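Local structure of carboxylesterase (Uncultured bacterium, 5GMX) at residues S63-K74 and P264-I275. The protein hydrolyses carboxylic esters as a family VIII carboxylesterase of the beta-lactamase-like fold and also acts on oxyimino cephalosporins. Sequence-based numbering, arbitrary orientation.
With PMS (phenylmethanesulfonic acid), chain C.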
loop_
_atom_site.group_PDB
_atom_site.type_symbol
_atom_site.label_atom_id
_atom_site.label_comp_id
_atom_site.label_asym_id
_atom_site.label_seq_id
_atom_site.Cartn_x
_atom_site.Cartn_y
_atom_site.Cartn_z
ATOM N N SER A 63 11.743 17.748 -3.392
ATOM C CA SER A 63 10.287 17.672 -3.386
ATOM C C SER A 63 9.766 16.465 -4.169
ATOM O O SER A 63 8.789 15.839 -3.770
ATOM C CB SER A 63 9.678 18.957 -3.956
ATOM O OG SER A 63 10.074 19.152 -5.295
ATOM N N ASP A 64 10.428 16.129 -5.269
ATOM C CA ASP A 64 9.955 15.039 -6.122
ATOM C C ASP A 64 10.664 13.701 -5.877
ATOM O O ASP A 64 10.530 12.779 -6.680
ATOM C CB ASP A 64 10.100 15.436 -7.599
ATOM C CG ASP A 64 11.549 15.615 -8.025
ATOM O OD1 ASP A 64 12.437 15.669 -7.142
ATOM O OD2 ASP A 64 11.797 15.749 -9.245
ATOM N N THR A 65 11.408 13.602 -4.780
ATOM C CA THR A 65 12.143 12.379 -4.464
ATOM C C THR A 65 11.179 11.213 -4.199
ATOM O O THR A 65 10.154 11.376 -3.536
ATOM C CB THR A 65 13.082 12.593 -3.251
ATOM O OG1 THR A 65 14.121 13.510 -3.617
ATOM C CG2 THR A 65 13.722 11.283 -2.805
ATOM N N LEU A 66 11.506 10.049 -4.756
ATOM C CA LEU A 66 10.713 8.831 -4.579
ATOM C C LEU A 66 11.454 7.764 -3.766
ATOM O O LEU A 66 12.681 7.728 -3.745
ATOM C CB LEU A 66 10.340 8.238 -5.940
ATOM C CG LEU A 66 9.566 9.152 -6.893
ATOM C CD1 LEU A 66 9.639 8.576 -8.283
ATOM C CD2 LEU A 66 8.116 9.294 -6.441
ATOM N N ILE A 67 10.700 6.876 -3.129
ATOM C CA ILE A 67 11.279 5.754 -2.393
ATOM C C ILE A 67 10.340 4.546 -2.475
ATOM O O ILE A 67 9.123 4.702 -2.623
ATOM C CB ILE A 67 11.548 6.123 -0.901
ATOM C CG1 ILE A 67 12.491 5.119 -0.224
ATOM C CG2 ILE A 67 10.248 6.269 -0.121
ATOM C CD1 ILE A 67 13.875 5.014 -0.870
ATOM N N ASN A 68 10.908 3.348 -2.413
ATOM C CA ASN A 68 10.105 2.137 -2.315
ATOM C C ASN A 68 9.251 2.179 -1.049
ATOM O O ASN A 68 9.745 2.497 0.033
ATOM C CB ASN A 68 11.002 0.904 -2.320
ATOM C CG ASN A 68 10.238 -0.372 -2.597
ATOM O OD1 ASN A 68 10.100 -0.779 -3.745
ATOM N ND2 ASN A 68 9.730 -1.005 -1.545
ATOM N N THR A 69 7.966 1.873 -1.176
ATOM C CA THR A 69 7.060 1.966 -0.030
ATOM C C THR A 69 6.605 0.603 0.486
ATOM O O THR A 69 5.810 0.532 1.420
ATOM C CB THR A 69 5.808 2.784 -0.375
ATOM O OG1 THR A 69 5.110 2.152 -1.456
ATOM C CG2 THR A 69 6.190 4.215 -0.779
ATOM N N TYR A 70 7.114 -0.468 -0.117
ATOM C CA TYR A 70 6.753 -1.833 0.266
ATOM C C TYR A 70 5.241 -2.018 0.381
ATOM O O TYR A 70 4.516 -1.605 -0.514
ATOM C CB TYR A 70 7.468 -2.219 1.558
ATOM C CG TYR A 70 8.953 -2.353 1.322
ATOM C CD1 TYR A 70 9.471 -3.488 0.711
ATOM C CD2 TYR A 70 9.830 -1.329 1.660
ATOM C CE1 TYR A 70 10.823 -3.616 0.465
ATOM C CE2 TYR A 70 11.189 -1.446 1.420
ATOM C CZ TYR A 70 11.677 -2.595 0.826
ATOM O OH TYR A 70 13.024 -2.721 0.585
ATOM N N SER A 71 4.758 -2.603 1.472
ATOM C CA SER A 71 3.347 -2.998 1.531
ATOM C C SER A 71 2.367 -1.830 1.600
ATOM O O SER A 71 1.155 -2.031 1.538
ATOM C CB SER A 71 3.108 -3.931 2.711
ATOM O OG SER A 71 3.893 -5.108 2.566
ATOM N N THR A 72 2.874 -0.610 1.735
ATOM C CA THR A 72 2.020 0.565 1.579
ATOM C C THR A 72 1.320 0.472 0.209
ATOM O O THR A 72 0.139 0.835 0.056
ATOM C CB THR A 72 2.839 1.874 1.719
ATOM O OG1 THR A 72 3.445 1.926 3.023
ATOM C CG2 THR A 72 1.956 3.102 1.515
ATOM N N THR A 73 2.045 -0.079 -0.763
ATOM C CA THR A 73 1.521 -0.333 -2.108
ATOM C C THR A 73 0.228 -1.161 -2.126
ATOM O O THR A 73 -0.607 -0.982 -3.013
ATOM C CB THR A 73 2.578 -1.054 -2.988
ATOM O OG1 THR A 73 3.864 -0.459 -2.779
ATOM C CG2 THR A 73 2.221 -0.961 -4.463
ATOM N N LYS A 74 0.062 -2.069 -1.163
ATOM C CA LYS A 74 -1.121 -2.924 -1.154
ATOM C C LYS A 74 -2.380 -2.068 -1.069
ATOM O O LYS A 74 -3.373 -2.363 -1.741
ATOM C CB LYS A 74 -1.069 -3.944 -0.004
ATOM C CG LYS A 74 -0.016 -5.037 -0.208
ATOM C CD LYS A 74 -0.232 -6.203 0.752
ATOM C CE LYS A 74 0.832 -7.262 0.552
ATOM N NZ LYS A 74 2.152 -6.742 0.969
ATOM N N PRO A 264 2.874 -5.191 -7.195
ATOM C CA PRO A 264 1.985 -4.295 -6.442
ATOM C C PRO A 264 1.784 -4.674 -4.966
ATOM O O PRO A 264 1.102 -3.953 -4.243
ATOM C CB PRO A 264 0.663 -4.397 -7.212
ATOM C CG PRO A 264 1.037 -4.958 -8.573
ATOM C CD PRO A 264 2.165 -5.892 -8.278
ATOM N N GLY A 265 2.359 -5.783 -4.515
ATOM C CA GLY A 265 2.360 -6.054 -3.092
ATOM C C GLY A 265 3.485 -5.323 -2.364
ATOM O O GLY A 265 3.468 -5.225 -1.139
ATOM N N ALA A 266 4.471 -4.811 -3.100
ATOM C CA ALA A 266 5.703 -4.376 -2.442
ATOM C C ALA A 266 6.586 -3.352 -3.165
ATOM O O ALA A 266 7.546 -2.874 -2.568
ATOM C CB ALA A 266 6.551 -5.609 -2.126
ATOM N N ASN A 267 6.315 -3.007 -4.417
ATOM C CA ASN A 267 7.317 -2.199 -5.107
ATOM C C ASN A 267 6.860 -0.814 -5.553
ATOM O O ASN A 267 7.450 -0.217 -6.454
ATOM C CB ASN A 267 7.887 -2.977 -6.301
ATOM C CG ASN A 267 7.100 -2.786 -7.577
ATOM O OD1 ASN A 267 5.869 -2.653 -7.571
ATOM N ND2 ASN A 267 7.822 -2.770 -8.697
ATOM N N GLY A 268 5.840 -0.283 -4.897
ATOM C CA GLY A 268 5.390 1.054 -5.214
ATOM C C GLY A 268 6.498 2.058 -4.965
ATOM O O GLY A 268 7.145 2.012 -3.926
ATOM N N GLN A 269 6.748 2.930 -5.940
ATOM C CA GLN A 269 7.693 4.023 -5.769
ATOM C C GLN A 269 6.895 5.300 -5.550
ATOM O O GLN A 269 6.144 5.725 -6.430
ATOM C CB GLN A 269 8.618 4.179 -6.988
ATOM C CG GLN A 269 9.287 2.901 -7.460
ATOM C CD GLN A 269 10.261 2.364 -6.436
ATOM O OE1 GLN A 269 11.170 3.073 -6.004
ATOM N NE2 GLN A 269 10.052 1.115 -6.008
ATOM N N GLY A 270 7.069 5.928 -4.394
ATOM C CA GLY A 270 6.256 7.078 -4.072
ATOM C C GLY A 270 6.838 7.929 -2.970
ATOM O O GLY A 270 7.984 7.744 -2.556
ATOM N N ASN A 271 6.052 8.900 -2.531
ATOM C CA ASN A 271 6.422 9.730 -1.392
ATOM C C ASN A 271 5.181 10.070 -0.583
ATOM O O ASN A 271 4.069 9.695 -0.968
ATOM C CB ASN A 271 7.134 11.003 -1.857
ATOM C CG ASN A 271 6.376 11.726 -2.959
ATOM O OD1 ASN A 271 5.157 11.894 -2.883
ATOM N ND2 ASN A 271 7.095 12.156 -3.991
ATOM N N GLY A 272 5.370 10.801 0.512
ATOM C CA GLY A 272 4.280 11.147 1.412
ATOM C C GLY A 272 3.159 11.928 0.753
ATOM O O GLY A 272 1.986 11.757 1.097
ATOM N N ARG A 273 3.509 12.784 -0.202
ATOM C CA ARG A 273 2.508 13.597 -0.891
ATOM C C ARG A 273 1.565 12.753 -1.755
ATOM O O ARG A 273 0.350 12.952 -1.717
ATOM C CB ARG A 273 3.182 14.672 -1.753
ATOM C CG ARG A 273 2.195 15.594 -2.476
ATOM C CD ARG A 273 2.900 16.800 -3.101
ATOM N NE ARG A 273 4.039 16.373 -3.894
ATOM C CZ ARG A 273 5.309 16.616 -3.584
ATOM N NH1 ARG A 273 5.621 17.321 -2.503
ATOM N NH2 ARG A 273 6.270 16.155 -4.369
ATOM N N GLY A 274 2.113 11.813 -2.526
ATOM C CA GLY A 274 1.289 10.955 -3.369
ATOM C C GLY A 274 0.320 10.109 -2.553
ATOM O O GLY A 274 -0.898 10.030 -2.846
ATOM N N ILE A 275 0.864 9.503 -1.499
ATOM C CA ILE A 275 0.090 8.670 -0.585
ATOM C C ILE A 275 -1.036 9.470 0.056
ATOM O O ILE A 275 -2.192 9.028 0.094
ATOM C CB ILE A 275 0.986 8.076 0.517
ATOM C CG1 ILE A 275 2.078 7.202 -0.097
ATOM C CG2 ILE A 275 0.163 7.282 1.516
ATOM C CD1 ILE A 275 3.156 6.794 0.903
HETATM C C PMS C . 5.958 -6.476 2.097
HETATM S S PMS C . 5.163 -5.396 3.267
HETATM C C1 PMS C . 6.889 -7.472 2.766
HETATM C C2 PMS C . 8.234 -7.171 2.931
HETATM C C3 PMS C . 9.085 -8.083 3.539
HETATM C C4 PMS C . 8.596 -9.303 3.980
HETATM C C5 PMS C . 7.254 -9.609 3.815
HETATM C C6 PMS C . 6.405 -8.697 3.206
HETATM O O2S PMS C . 4.920 -6.018 4.625
HETATM O O1S PMS C . 6.060 -4.240 3.640
HETATM O O HOH W 1 13.597 2.839 -3.839
#
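Lys74 reaches across to Gly265 at the active-site end of this contact, in the S-x-x-K motif of the serine beta-lactamase fold, where Ser71 OG is bonded covalently to the sulfur of phenylmethanesulfonic acid. The lysine chain runs extended until its last torsion, whose bend (chi4 67°) brings NZ to 2.9 Å from Gly265 O. Tyr160 OH and Ala162 O also bond NZ, so three oxygens of the protein hold this nitrogen beside the modified serine.

Thr73, the residue just before Lys74, points toward the 264-275 segment. Its hydroxyl gives its proton to Tyr70 O, 2.6 Å from OG1 and in the carbonyl plane, and accepts from Gly268 N at 2.9 Å. This bond brings Thr73 OG1 to 3.2 Å from Gly268 CA. Tyr70 O also takes the backbone N-H of Thr73, tying the type II' turn of 69-72 to the helix start.

Asn68, three residues before the sulfonylated serine, places ND2 over the centre of the Tyr70 ring, 3.0 Å above its plane, and donates through it to Ala266 O. At the other end of the same amide, OD1 accepts from Trp258 NE1 and, weakly, from Gln269 NE2; the two amide planes are turned 52° apart. A water links Gln269 OE1 to Asn68 N.

Farther out the segments pair as short antiparallel strands, with Ile67 and Gly270 exchanging both backbone bonds. Beyond them Asn271 works in two directions: OD1 caps the helix that follows at Gly274 N, while ND2 donates to Thr65 O. Arg273, salt-bridged to Asp47 and Asp200, closes the row with NH2 2.6 Å from Ser63 O, the oxygen near the guanidinium plane but the nitrogen well above the carbonyl plane.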